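Local coordinates for conserved exported protein (Bacteroides fragilis, PDB 3CLW) that is of undetermined function but, as a family 30 glycoside hydrolase homologue, probably hydrolyses O-glycosidic bonds, at residues T14-I19 with R409-P414; I10-V15 with L454-A459; I342-T347 with S426-S431; A397-F402 with V439-N444; N305-A310 with N350-Q355. All blocks are in the same frame, centred on the assembly; numbering follows the deposited sequence.

Contact 1 (T14-I19 with R409-P414); sequences TVYQEI and RIAIKP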
# COMPACT_ATOMS: atom_id res chain seq x y z
N THR A 14 -18.92 -9.95 16.92
CA THR A 14 -18.54 -8.55 16.84
C THR A 14 -17.64 -8.36 15.62
O THR A 14 -16.49 -8.76 15.63
CB THR A 14 -17.84 -8.12 18.12
OG1 THR A 14 -18.69 -8.44 19.23
CG2 THR A 14 -17.55 -6.64 18.12
N VAL A 15 -18.21 -7.78 14.57
CA VAL A 15 -17.57 -7.67 13.26
C VAL A 15 -17.17 -6.21 12.97
O VAL A 15 -17.95 -5.29 13.21
CB VAL A 15 -18.51 -8.20 12.16
CG1 VAL A 15 -17.83 -8.18 10.80
CG2 VAL A 15 -18.96 -9.63 12.47
N TYR A 16 -15.96 -6.00 12.48
CA TYR A 16 -15.53 -4.68 12.00
C TYR A 16 -15.51 -4.57 10.46
O TYR A 16 -16.46 -4.99 9.81
CB TYR A 16 -14.21 -4.28 12.65
CG TYR A 16 -14.30 -4.41 14.14
CD1 TYR A 16 -15.04 -3.49 14.90
CD2 TYR A 16 -13.68 -5.46 14.80
CE1 TYR A 16 -15.15 -3.63 16.29
CE2 TYR A 16 -13.78 -5.61 16.17
CZ TYR A 16 -14.52 -4.70 16.92
OH TYR A 16 -14.60 -4.86 18.27
N GLN A 17 -14.43 -3.99 9.91
CA GLN A 17 -14.33 -3.71 8.46
C GLN A 17 -14.14 -4.99 7.63
O GLN A 17 -13.68 -6.01 8.13
CB GLN A 17 -13.20 -2.70 8.15
CG GLN A 17 -11.74 -3.29 8.12
CD GLN A 17 -11.09 -3.38 9.48
OE1 GLN A 17 -11.77 -3.39 10.51
NE2 GLN A 17 -9.75 -3.41 9.50
N GLU A 18 -14.52 -4.90 6.36
CA GLU A 18 -14.20 -5.88 5.34
C GLU A 18 -12.78 -5.62 4.81
O GLU A 18 -12.40 -4.46 4.61
CB GLU A 18 -15.21 -5.75 4.21
CG GLU A 18 -15.06 -6.73 3.05
CD GLU A 18 -16.04 -6.42 1.92
OE1 GLU A 18 -16.16 -5.23 1.50
OE2 GLU A 18 -16.72 -7.37 1.44
N ILE A 19 -12.00 -6.68 4.61
CA ILE A 19 -10.65 -6.56 4.00
C ILE A 19 -10.75 -6.52 2.48
O ILE A 19 -11.38 -7.39 1.87
CB ILE A 19 -9.69 -7.71 4.42
CG1 ILE A 19 -9.62 -7.89 5.94
CG2 ILE A 19 -8.29 -7.49 3.82
CD1 ILE A 19 -8.93 -6.72 6.67
N ARG A 409 -12.56 -8.31 9.73
CA ARG A 409 -11.98 -8.22 11.05
C ARG A 409 -13.07 -8.44 12.11
O ARG A 409 -14.19 -7.95 11.97
CB ARG A 409 -11.30 -6.86 11.27
CG ARG A 409 -10.47 -6.85 12.51
CD ARG A 409 -9.66 -5.60 12.64
NE ARG A 409 -10.46 -4.45 13.03
CZ ARG A 409 -10.63 -4.04 14.29
NH1 ARG A 409 -10.09 -4.72 15.28
NH2 ARG A 409 -11.34 -2.95 14.56
N ILE A 410 -12.74 -9.21 13.14
CA ILE A 410 -13.68 -9.54 14.21
C ILE A 410 -12.99 -9.22 15.52
O ILE A 410 -11.79 -8.95 15.53
CB ILE A 410 -14.15 -11.01 14.14
CG1 ILE A 410 -12.96 -11.98 14.21
CG2 ILE A 410 -14.95 -11.23 12.88
CD1 ILE A 410 -13.33 -13.43 14.05
N ALA A 411 -13.76 -9.21 16.61
CA ALA A 411 -13.23 -8.86 17.92
C ALA A 411 -12.32 -9.95 18.51
O ALA A 411 -12.60 -11.15 18.40
CB ALA A 411 -14.39 -8.55 18.90
N ILE A 412 -11.25 -9.52 19.16
CA ILE A 412 -10.42 -10.41 19.98
C ILE A 412 -9.96 -9.57 21.18
O ILE A 412 -9.13 -8.69 21.06
CB ILE A 412 -9.23 -11.07 19.18
CG1 ILE A 412 -8.30 -11.87 20.12
CG2 ILE A 412 -8.41 -10.02 18.41
CD1 ILE A 412 -7.34 -12.85 19.43
N LYS A 413 -10.54 -9.83 22.34
CA LYS A 413 -10.28 -9.00 23.52
C LYS A 413 -9.54 -9.80 24.59
O LYS A 413 -9.85 -10.97 24.84
CB LYS A 413 -11.59 -8.42 24.07
N PRO A 414 -8.56 -9.18 25.24
CA PRO A 414 -7.98 -9.90 26.36
C PRO A 414 -8.91 -9.87 27.60
O PRO A 414 -9.88 -9.11 27.65
CB PRO A 414 -6.66 -9.18 26.60
CG PRO A 414 -6.86 -7.78 26.04
CD PRO A 414 -7.98 -7.83 25.05

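Contact 2 (I10-V15 with L454-A459); sequences IDKQTV and LNCDHA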
# COMPACT_ATOMS: atom_id res chain seq x y z
N ILE A 10 -11.89 -14.61 21.24
CA ILE A 10 -12.29 -14.21 19.91
C ILE A 10 -13.82 -14.20 19.85
O ILE A 10 -14.47 -15.17 20.24
CB ILE A 10 -11.71 -15.19 18.88
CG1 ILE A 10 -10.17 -15.07 18.89
CG2 ILE A 10 -12.34 -14.98 17.48
CD1 ILE A 10 -9.46 -15.84 17.79
N ASP A 11 -14.38 -13.11 19.36
CA ASP A 11 -15.82 -12.98 19.27
C ASP A 11 -16.31 -12.80 17.81
O ASP A 11 -16.29 -11.71 17.25
CB ASP A 11 -16.28 -11.86 20.21
CG ASP A 11 -17.78 -11.63 20.21
OD1 ASP A 11 -18.56 -12.53 19.77
OD2 ASP A 11 -18.16 -10.53 20.65
N LYS A 12 -16.72 -13.91 17.21
CA LYS A 12 -17.23 -13.94 15.83
C LYS A 12 -18.49 -13.09 15.60
O LYS A 12 -18.86 -12.81 14.46
CB LYS A 12 -17.49 -15.38 15.39
CG LYS A 12 -16.26 -16.30 15.43
CD LYS A 12 -16.61 -17.71 14.98
CE LYS A 12 -15.41 -18.66 15.11
NZ LYS A 12 -15.74 -20.10 14.80
N GLN A 13 -19.15 -12.69 16.69
CA GLN A 13 -20.36 -11.89 16.61
C GLN A 13 -20.12 -10.39 16.54
O GLN A 13 -21.01 -9.64 16.15
CB GLN A 13 -21.29 -12.21 17.77
CG GLN A 13 -22.60 -12.75 17.33
CD GLN A 13 -22.59 -14.25 17.13
OE1 GLN A 13 -21.93 -14.77 16.23
NE2 GLN A 13 -23.37 -14.95 17.96
N THR A 14 -18.92 -9.95 16.92
CA THR A 14 -18.54 -8.55 16.84
C THR A 14 -17.64 -8.36 15.62
O THR A 14 -16.49 -8.76 15.63
CB THR A 14 -17.84 -8.12 18.12
OG1 THR A 14 -18.69 -8.44 19.23
CG2 THR A 14 -17.55 -6.64 18.12
N VAL A 15 -18.21 -7.78 14.57
CA VAL A 15 -17.57 -7.67 13.26
C VAL A 15 -17.17 -6.21 12.97
O VAL A 15 -17.95 -5.29 13.21
CB VAL A 15 -18.51 -8.20 12.16
CG1 VAL A 15 -17.83 -8.18 10.80
CG2 VAL A 15 -18.96 -9.63 12.47
N LEU A 454 -5.77 -18.81 23.47
CA LEU A 454 -6.64 -18.31 22.44
C LEU A 454 -7.96 -19.05 22.52
O LEU A 454 -8.03 -20.26 22.32
CB LEU A 454 -5.97 -18.48 21.07
CG LEU A 454 -6.39 -17.58 19.93
CD1 LEU A 454 -6.17 -16.09 20.29
CD2 LEU A 454 -5.63 -17.95 18.64
N ASN A 455 -9.01 -18.31 22.85
CA ASN A 455 -10.34 -18.87 23.04
C ASN A 455 -11.20 -18.54 21.84
O ASN A 455 -11.60 -17.38 21.64
CB ASN A 455 -10.95 -18.26 24.30
CG ASN A 455 -12.20 -18.97 24.76
OD1 ASN A 455 -12.31 -19.29 25.95
ND2 ASN A 455 -13.16 -19.22 23.85
N CYS A 456 -11.50 -19.55 21.04
CA CYS A 456 -12.09 -19.35 19.73
C CYS A 456 -13.18 -20.38 19.47
O CYS A 456 -12.92 -21.44 18.91
CB CYS A 456 -11.00 -19.43 18.65
SG CYS A 456 -11.60 -19.18 16.97
N ASP A 457 -14.41 -20.05 19.89
CA ASP A 457 -15.54 -21.00 19.96
C ASP A 457 -15.14 -22.26 20.75
O ASP A 457 -14.83 -22.17 21.95
CB ASP A 457 -16.08 -21.38 18.57
CG ASP A 457 -17.26 -20.50 18.12
OD1 ASP A 457 -17.48 -19.41 18.71
OD2 ASP A 457 -17.98 -20.90 17.17
N HIS A 458 -15.13 -23.40 20.09
CA HIS A 458 -14.81 -24.65 20.77
C HIS A 458 -13.55 -25.31 20.23
O HIS A 458 -13.25 -26.45 20.54
CB HIS A 458 -16.02 -25.59 20.77
CG HIS A 458 -17.21 -24.98 21.44
ND1 HIS A 458 -18.39 -24.70 20.77
CD2 HIS A 458 -17.38 -24.52 22.70
CE1 HIS A 458 -19.24 -24.12 21.60
NE2 HIS A 458 -18.65 -23.99 22.78
N ALA A 459 -12.79 -24.53 19.46
CA ALA A 459 -11.54 -24.98 18.85
C ALA A 459 -10.42 -25.19 19.86
O ALA A 459 -10.24 -24.41 20.80
CB ALA A 459 -11.10 -24.00 17.77
O HOH W 1 -14.65 -17.70 21.08

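Contact 3 (I342-T347 with S426-S431); sequences IHNDLT and SLMISS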
# COMPACT_ATOMS: atom_id res chain seq x y z
N ILE A 342 1.05 -1.89 10.48
CA ILE A 342 -0.03 -2.66 9.90
C ILE A 342 -1.15 -2.92 10.92
O ILE A 342 -2.33 -2.64 10.64
CB ILE A 342 0.43 -3.99 9.23
CG1 ILE A 342 1.29 -3.68 8.00
CG2 ILE A 342 -0.79 -4.87 8.83
CD1 ILE A 342 2.02 -4.89 7.37
N HIS A 343 -0.76 -3.44 12.09
CA HIS A 343 -1.72 -3.78 13.11
C HIS A 343 -2.61 -2.58 13.52
O HIS A 343 -3.82 -2.71 13.63
CB HIS A 343 -1.02 -4.31 14.34
CG HIS A 343 -1.92 -4.44 15.53
ND1 HIS A 343 -2.67 -5.57 15.76
CD2 HIS A 343 -2.20 -3.58 16.53
CE1 HIS A 343 -3.37 -5.40 16.86
NE2 HIS A 343 -3.11 -4.20 17.34
N ASN A 344 -1.98 -1.43 13.73
CA ASN A 344 -2.69 -0.23 14.14
C ASN A 344 -3.56 0.36 13.02
O ASN A 344 -4.67 0.84 13.29
CB ASN A 344 -1.70 0.79 14.71
CG ASN A 344 -1.20 0.39 16.08
OD1 ASN A 344 -1.88 0.61 17.08
ND2 ASN A 344 -0.02 -0.24 16.14
N ASP A 345 -3.09 0.28 11.78
CA ASP A 345 -3.94 0.63 10.66
C ASP A 345 -5.21 -0.20 10.59
O ASP A 345 -6.31 0.33 10.40
CB ASP A 345 -3.19 0.58 9.33
CG ASP A 345 -2.36 1.83 9.11
OD1 ASP A 345 -2.59 2.84 9.81
OD2 ASP A 345 -1.47 1.82 8.25
N LEU A 346 -5.05 -1.52 10.73
CA LEU A 346 -6.18 -2.46 10.69
C LEU A 346 -7.11 -2.35 11.89
O LEU A 346 -8.31 -2.49 11.76
CB LEU A 346 -5.65 -3.90 10.58
CG LEU A 346 -4.94 -4.31 9.30
CD1 LEU A 346 -4.35 -5.72 9.44
CD2 LEU A 346 -5.86 -4.20 8.07
N THR A 347 -6.55 -2.13 13.08
CA THR A 347 -7.34 -2.19 14.30
C THR A 347 -7.76 -0.83 14.85
O THR A 347 -8.75 -0.76 15.53
CB THR A 347 -6.61 -2.98 15.42
OG1 THR A 347 -5.39 -2.30 15.72
CG2 THR A 347 -6.30 -4.40 14.99
N SER A 426 4.24 -3.61 23.63
CA SER A 426 4.23 -4.96 24.18
C SER A 426 3.63 -5.99 23.22
O SER A 426 4.37 -6.63 22.46
CB SER A 426 3.56 -5.00 25.57
OG SER A 426 2.19 -4.60 25.53
N LEU A 427 2.31 -6.15 23.22
CA LEU A 427 1.67 -7.23 22.49
C LEU A 427 0.41 -6.77 21.72
O LEU A 427 -0.56 -6.27 22.33
CB LEU A 427 1.33 -8.37 23.44
CG LEU A 427 0.65 -9.59 22.83
CD1 LEU A 427 1.66 -10.51 22.11
CD2 LEU A 427 -0.11 -10.37 23.88
N MET A 428 0.44 -6.95 20.40
CA MET A 428 -0.63 -6.52 19.49
C MET A 428 -1.21 -7.75 18.82
O MET A 428 -0.48 -8.61 18.33
CB MET A 428 -0.10 -5.53 18.44
CG MET A 428 0.26 -4.13 18.97
SD MET A 428 1.24 -3.15 17.80
CE MET A 428 2.85 -3.69 18.30
N ILE A 429 -2.53 -7.85 18.79
CA ILE A 429 -3.16 -9.01 18.25
C ILE A 429 -4.53 -8.64 17.71
O ILE A 429 -5.23 -7.81 18.30
CB ILE A 429 -3.14 -10.17 19.27
CG1 ILE A 429 -3.92 -11.39 18.77
CG2 ILE A 429 -3.69 -9.71 20.57
CD1 ILE A 429 -3.65 -12.64 19.58
N SER A 430 -4.88 -9.25 16.57
CA SER A 430 -6.11 -8.95 15.82
C SER A 430 -6.55 -10.22 15.14
O SER A 430 -5.74 -11.11 14.92
CB SER A 430 -5.86 -7.83 14.78
OG SER A 430 -4.79 -8.15 13.88
N SER A 431 -7.84 -10.32 14.81
CA SER A 431 -8.39 -11.51 14.16
C SER A 431 -9.30 -11.19 12.99
O SER A 431 -9.85 -10.09 12.92
CB SER A 431 -9.13 -12.39 15.18
OG SER A 431 -8.26 -12.78 16.22
O HOH W 2 -2.43 -7.93 14.57

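Contact 4 (A397-F402 with V439-N444); sequences ANYSFF and VTVAIN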
# COMPACT_ATOMS: atom_id res chain seq x y z
N ALA A 397 3.66 -10.66 5.19
CA ALA A 397 3.08 -11.96 4.84
C ALA A 397 2.28 -12.61 5.96
O ALA A 397 1.32 -13.29 5.69
CB ALA A 397 4.19 -12.93 4.30
N ASN A 398 2.67 -12.39 7.22
CA ASN A 398 1.90 -12.86 8.38
C ASN A 398 0.46 -12.42 8.21
O ASN A 398 -0.48 -13.14 8.54
CB ASN A 398 2.46 -12.26 9.69
CG ASN A 398 3.55 -13.12 10.33
OD1 ASN A 398 3.27 -14.10 11.08
ND2 ASN A 398 4.80 -12.77 10.06
N TYR A 399 0.29 -11.21 7.70
CA TYR A 399 -1.03 -10.68 7.39
C TYR A 399 -1.50 -11.08 5.99
O TYR A 399 -2.50 -11.81 5.86
CB TYR A 399 -1.02 -9.16 7.51
CG TYR A 399 -0.88 -8.66 8.91
CD1 TYR A 399 -1.99 -8.56 9.76
CD2 TYR A 399 0.37 -8.25 9.41
CE1 TYR A 399 -1.86 -8.07 11.08
CE2 TYR A 399 0.50 -7.76 10.71
CZ TYR A 399 -0.62 -7.69 11.53
OH TYR A 399 -0.48 -7.21 12.81
N SER A 400 -0.77 -10.61 4.97
CA SER A 400 -1.22 -10.70 3.59
C SER A 400 -1.50 -12.09 3.09
O SER A 400 -2.45 -12.28 2.33
CB SER A 400 -0.30 -9.93 2.61
OG SER A 400 1.00 -10.50 2.48
N PHE A 401 -0.69 -13.07 3.50
CA PHE A 401 -0.81 -14.46 2.97
C PHE A 401 -2.09 -15.16 3.51
O PHE A 401 -2.69 -15.99 2.83
CB PHE A 401 0.48 -15.28 3.31
CG PHE A 401 0.53 -16.68 2.72
CD1 PHE A 401 1.18 -16.92 1.51
CD2 PHE A 401 -0.01 -17.77 3.40
CE1 PHE A 401 1.28 -18.24 0.96
CE2 PHE A 401 0.06 -19.10 2.86
CZ PHE A 401 0.71 -19.32 1.65
N PHE A 402 -2.49 -14.77 4.72
CA PHE A 402 -3.60 -15.39 5.45
C PHE A 402 -4.91 -14.53 5.55
O PHE A 402 -6.03 -15.07 5.62
CB PHE A 402 -3.10 -15.76 6.84
CG PHE A 402 -1.98 -16.77 6.83
CD1 PHE A 402 -2.26 -18.12 6.61
CD2 PHE A 402 -0.66 -16.37 7.03
CE1 PHE A 402 -1.24 -19.07 6.61
CE2 PHE A 402 0.37 -17.29 7.01
CZ PHE A 402 0.08 -18.66 6.79
N VAL A 439 -8.26 -16.32 11.45
CA VAL A 439 -6.86 -15.95 11.34
C VAL A 439 -6.52 -14.92 12.40
O VAL A 439 -7.15 -13.87 12.49
CB VAL A 439 -6.56 -15.34 9.92
CG1 VAL A 439 -5.13 -14.77 9.82
CG2 VAL A 439 -6.85 -16.36 8.79
N THR A 440 -5.54 -15.22 13.22
CA THR A 440 -5.12 -14.31 14.27
C THR A 440 -3.62 -13.97 14.11
O THR A 440 -2.80 -14.84 13.85
CB THR A 440 -5.43 -14.94 15.65
OG1 THR A 440 -6.84 -15.21 15.71
CG2 THR A 440 -5.07 -14.02 16.76
N VAL A 441 -3.29 -12.69 14.20
CA VAL A 441 -1.91 -12.28 14.02
C VAL A 441 -1.49 -11.54 15.26
O VAL A 441 -2.09 -10.52 15.61
CB VAL A 441 -1.71 -11.40 12.75
CG1 VAL A 441 -0.25 -11.03 12.56
CG2 VAL A 441 -2.23 -12.09 11.50
N ALA A 442 -0.47 -12.07 15.92
CA ALA A 442 0.02 -11.57 17.19
C ALA A 442 1.42 -11.04 17.04
O ALA A 442 2.31 -11.74 16.57
CB ALA A 442 -0.02 -12.68 18.24
N ILE A 443 1.61 -9.79 17.44
CA ILE A 443 2.96 -9.24 17.46
C ILE A 443 3.46 -9.17 18.87
O ILE A 443 2.84 -8.50 19.71
CB ILE A 443 3.04 -7.80 16.87
CG1 ILE A 443 2.36 -7.75 15.50
CG2 ILE A 443 4.50 -7.31 16.82
CD1 ILE A 443 2.11 -6.34 15.01
N ASN A 444 4.58 -9.86 19.13
CA ASN A 444 5.28 -9.72 20.40
C ASN A 444 6.42 -8.71 20.29
O ASN A 444 7.56 -9.05 19.90
CB ASN A 444 5.78 -11.08 20.91
CG ASN A 444 6.32 -10.99 22.34
OD1 ASN A 444 6.51 -9.91 22.88
ND2 ASN A 444 6.56 -12.14 22.95
O HOH W 2 -2.43 -7.93 14.57

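Contact 5 (N305-A310 with N350-Q355); sequences NTKFWA and NASAWQ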
# COMPACT_ATOMS: atom_id res chain seq x y z
N ASN A 305 -20.49 4.99 5.70
CA ASN A 305 -19.78 3.71 5.71
C ASN A 305 -18.52 3.77 4.82
O ASN A 305 -18.19 2.82 4.12
CB ASN A 305 -20.72 2.56 5.30
CG ASN A 305 -20.28 1.20 5.85
OD1 ASN A 305 -19.68 1.10 6.92
ND2 ASN A 305 -20.61 0.13 5.13
N THR A 306 -17.83 4.91 4.84
CA THR A 306 -16.65 5.12 4.03
C THR A 306 -15.50 4.30 4.56
O THR A 306 -15.26 4.28 5.75
CB THR A 306 -16.31 6.62 3.96
OG1 THR A 306 -17.44 7.29 3.38
CG2 THR A 306 -15.05 6.90 3.10
N LYS A 307 -14.83 3.59 3.66
CA LYS A 307 -13.62 2.85 4.01
C LYS A 307 -12.37 3.74 4.17
O LYS A 307 -12.31 4.89 3.71
CB LYS A 307 -13.36 1.76 2.97
CG LYS A 307 -14.32 0.57 3.03
CD LYS A 307 -14.09 -0.33 1.87
CE LYS A 307 -14.87 -1.61 2.04
NZ LYS A 307 -14.61 -2.57 0.92
N PHE A 308 -11.36 3.18 4.84
CA PHE A 308 -10.03 3.74 4.80
C PHE A 308 -9.01 2.75 4.17
O PHE A 308 -9.11 1.56 4.39
CB PHE A 308 -9.57 4.15 6.22
CG PHE A 308 -8.20 4.76 6.24
CD1 PHE A 308 -8.00 6.03 5.72
CD2 PHE A 308 -7.12 4.04 6.71
CE1 PHE A 308 -6.73 6.59 5.71
CE2 PHE A 308 -5.85 4.57 6.69
CZ PHE A 308 -5.64 5.85 6.19
N TRP A 309 -8.07 3.27 3.38
CA TRP A 309 -6.94 2.51 2.83
C TRP A 309 -5.64 3.22 3.19
O TRP A 309 -5.47 4.44 2.94
CB TRP A 309 -7.00 2.40 1.30
CG TRP A 309 -7.86 1.29 0.72
CD1 TRP A 309 -8.88 0.60 1.36
CD2 TRP A 309 -7.81 0.77 -0.62
NE1 TRP A 309 -9.43 -0.32 0.50
CE2 TRP A 309 -8.79 -0.24 -0.72
CE3 TRP A 309 -7.00 1.05 -1.75
CZ2 TRP A 309 -9.02 -0.95 -1.89
CZ3 TRP A 309 -7.24 0.34 -2.93
CH2 TRP A 309 -8.23 -0.65 -2.98
N ALA A 310 -4.72 2.48 3.82
CA ALA A 310 -3.35 2.96 3.97
C ALA A 310 -2.67 2.58 2.63
O ALA A 310 -2.55 1.40 2.28
CB ALA A 310 -2.68 2.34 5.21
N ASN A 350 -9.12 1.08 11.29
CA ASN A 350 -10.01 0.13 10.62
C ASN A 350 -9.80 0.05 9.11
O ASN A 350 -10.77 0.00 8.34
CB ASN A 350 -11.49 0.43 10.95
CG ASN A 350 -11.90 -0.08 12.33
OD1 ASN A 350 -12.87 -0.82 12.47
ND2 ASN A 350 -11.18 0.31 13.35
N ALA A 351 -8.53 0.05 8.69
CA ALA A 351 -8.22 0.16 7.27
C ALA A 351 -8.73 -1.07 6.55
O ALA A 351 -8.57 -2.17 7.06
CB ALA A 351 -6.73 0.31 7.06
N SER A 352 -9.30 -0.90 5.36
CA SER A 352 -9.63 -2.08 4.54
C SER A 352 -8.51 -2.60 3.65
O SER A 352 -8.67 -3.65 3.01
CB SER A 352 -10.91 -1.85 3.71
OG SER A 352 -12.07 -1.91 4.54
N ALA A 353 -7.41 -1.86 3.55
CA ALA A 353 -6.25 -2.26 2.74
C ALA A 353 -5.02 -1.65 3.36
O ALA A 353 -5.12 -0.58 3.98
CB ALA A 353 -6.37 -1.79 1.31
N TRP A 354 -3.87 -2.33 3.20
CA TRP A 354 -2.55 -1.80 3.58
C TRP A 354 -1.61 -2.01 2.39
O TRP A 354 -1.49 -3.12 1.88
CB TRP A 354 -2.01 -2.47 4.85
CG TRP A 354 -0.91 -1.67 5.44
CD1 TRP A 354 -1.03 -0.68 6.39
CD2 TRP A 354 0.49 -1.72 5.08
NE1 TRP A 354 0.20 -0.13 6.65
CE2 TRP A 354 1.15 -0.74 5.85
CE3 TRP A 354 1.24 -2.49 4.17
CZ2 TRP A 354 2.54 -0.52 5.76
CZ3 TRP A 354 2.60 -2.26 4.07
CH2 TRP A 354 3.24 -1.29 4.87
N GLN A 355 -0.96 -0.94 1.93
CA GLN A 355 -0.20 -1.00 0.67
C GLN A 355 1.22 -0.45 0.81
O GLN A 355 1.43 0.67 1.31
CB GLN A 355 -0.95 -0.27 -0.45
CG GLN A 355 -2.49 -0.51 -0.41
CD GLN A 355 -3.20 -0.04 -1.64
OE1 GLN A 355 -3.05 1.13 -2.02
NE2 GLN A 355 -3.98 -0.91 -2.27
O HOH W 3 -12.06 0.53 6.09

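Contact 1 (T14-I19 with R409-P414)
In Arg409 the first torsion sets CG anti to the backbone N and the bend at chi3 (75°) sets NE, while Tyr16 carries CG anti to its carbonyl carbon. The two residues lie on an antiparallel strand pair, 15-18 against 409-414, in which strand 6-25 runs beside strand 408-414; the latter pairs on its other side with strand 427-433. The guanidinium of Arg409 lies flat on the Tyr16 ring in a parallel stack, the planes 11° apart and the centres 4.0 Å from each other: Tyr16 CD2 sits over the middle of the guanidinium, and Arg409 NH2 lies over one face of the ring toward its rim. Backbone bonds from Tyr16 N to Arg409 O (2.7 Å) and from Arg409 N to Gln17 O (3.0 Å) join the two strands. Val15 and Ile410 form a non-hydrogen-bonded pair, and Ala411 N bonds to Thr14 O, while Ala411 CB packs on Thr14 CB at 3.6 Å. Gln17 NE2 is held by Leu346 O and Ala351 O, which positions the amide for Arg409. Arg409 NE donates to Gln17 OE1 over 3.0 Å at 163°, with the oxygen almost in the guanidinium plane.

Contact 2 (I10-V15 with L454-A459)
A backbone bond between neighbouring parallel strands joins Ile10 to Asn455, where the N-terminal strand 6-25 runs beside strand 450-455. Ile10 N donates to Asn455 O over 2.8 Å at 175°, close to straight. A water extends this link: it donates to Ile10 O (2.7 Å) and to Asn455 O, and accepts from Asp457 N, so that the Asn455 carbonyl receives both an amide and a water. On the buried side Ile10 reaches out with CD1, which lies 4.0 Å from Cys456 CB and 4.1 Å from Leu454 CG; Ile412 and Val438 also border this apolar patch. Past the paired residues both chains turn, Asp11 to Thr14 in a type I beta turn and Cys456 to Ala459 in a type II' turn. Asp11 shapes the first as an Asx turn, its OD1 accepting from Gln13 N at 3.1 Å, while Thr14 OG1 donates to OD2 at 2.6 Å; both donors stand well above the carboxylate plane. Between the turns, Lys12 stretches out fully beyond CG and crosses the Asp457 side chain at about a right angle. Its NZ meets Asp457 OD2 at 3.4 Å, a long salt bridge whose hydrogen bond is weak, between two exposed residues.

Contact 3 (I342-T347 with S426-S431)
His343, Met428 and Ser430 carry most of this buried contact between the last turns of helix 328-347 and strand 427-433; the axes of 342-347 and 427-431 approach to 9.0 Å at 47°. In His343, chi1 of 170° sends CG off anti to the backbone N, and Met428 CB lies over the centre of one ring face, 3.4 Å from the centroid: a CH-pi contact. Met428 SD, oblique to the ring, lies 3.6 Å from Asn344 ND2, the two side chains crossing at about a right angle; ND2 is hydrogen-bonded to Arg340 O. The opposite face of the imidazole carries Thr347 OG1, which itself donates to His343 O at 2.6 Å, an oxygen also bonded by Thr347 N. Thr347 CG2 packs tightly on Ser430 CB at 3.5 Å. In the plane of the ring a water bonds His343 ND1 (2.7 Å) and Ser430 OG (2.5 Å), and Tyr432 OH is a further partner of that hydroxyl. ND1 of the buried imidazole thus meets the strand hydroxyl through a water.

Contact 4 (A397-F402 with V439-N444)
One face of the Tyr399 ring is covered by Val441, whose CG1 stands 3.7 Å from the centroid, 19° off the normal and displaced toward the rim, in a CH-pi contact. The nearest ring atom is CZ, 3.5 Å from that methyl, and CG2 of the same valine lies 3.6 Å from Asn398 O and also reaches the ring near CD1. A second flat group, the Phe402 ring, has Phe401 CD2 over the centre of one face, while Phe402 CD1 lies at the edge of the Phe401 ring. Phe402 itself meets the strand through CB, 3.7 Å from Val439 CG1; its ring leads away toward Tyr465. The side chains of Val439 and Val441, two residues apart, point from strand 439-444 toward the C-terminal end of helix 391-400, which packs across the face of the sheet that includes strands 427-433, 438-444 and 490-495. At the far end of the phenol, Ile443 CD1 touches Tyr399 OH at 3.5 Å, the two side chains crossing at about a right angle. A water joins the same hydroxyl (2.7 Å) to Val441 O, to which it donates at 2.8 Å. Helix 328-347 also packs on the tyrosine through Ile342, His343 and Leu346. Between the segments themselves the cohesion is therefore mainly apolar, and the buried phenol oxygen meets the strand's carbonyl through a water.

Contact 5 (N305-A310 with N350-Q355)
Phe308 O accepts the shortest direct bond between the segments, from Ser352 N at 2.7 Å and 154°. Beside it, where the chain leaves its helix at Asn350, a water accepts from Phe308 N and donates to Asn350 O (2.6 Å) and to Ser352 OG, which also bonds Glu18 O. Farther along, Ala310 N donates to Ala353 O at 3.1 Å, and Gln355 N makes a weak, bent bond to Ala310 O. On the face of the sheet that carries Trp309 and Ala353, the alanine CB lies over the indole five-membered ring, 3.3 Å from the centroid and 2° off the normal, a CH-pi contact. Ser352 CB stands at the indole edge, 3.9 Å from Trp309 NE1, which bonds to Asp20; Gln355 NE2 comes obliquely to Trp309 CZ3 at 3.6 Å, its amide held by Arg69 through OE1 and Asn21 through NE2. Ala310 CB packs against Trp354 CD1 at 3.6 Å. Parallel strands joined by a helix fit the TIM barrel expected of family 30. Strand 307-310 lies between strands 270-276 and 353-356, the latter also pairing with strand 6-25, and the connecting helix 328-347 covers Ala310 and Trp354.

The five contacts lead from the barrel expected of family 30 into the beta domain built on it. Contact 5 lies about 10 Å from the chain's centre, among parallel strands; contact 2, about 29 Å out, is the most peripheral. Strand 6-25 joins contacts 1 and 2, whose centres are 10 Å apart, and neighbours strand 353-356 of contact 5. Contacts 3 and 4, 9 Å apart, share a water and set helices 328-347 and 391-400 against adjacent strands. Along the chain, contact 5 falls between the two segments of contacts 1 and 2 and closes before contact 4 opens, while the segments of contacts 3 and 4 alternate. The chain's beginning is thus built into both parts.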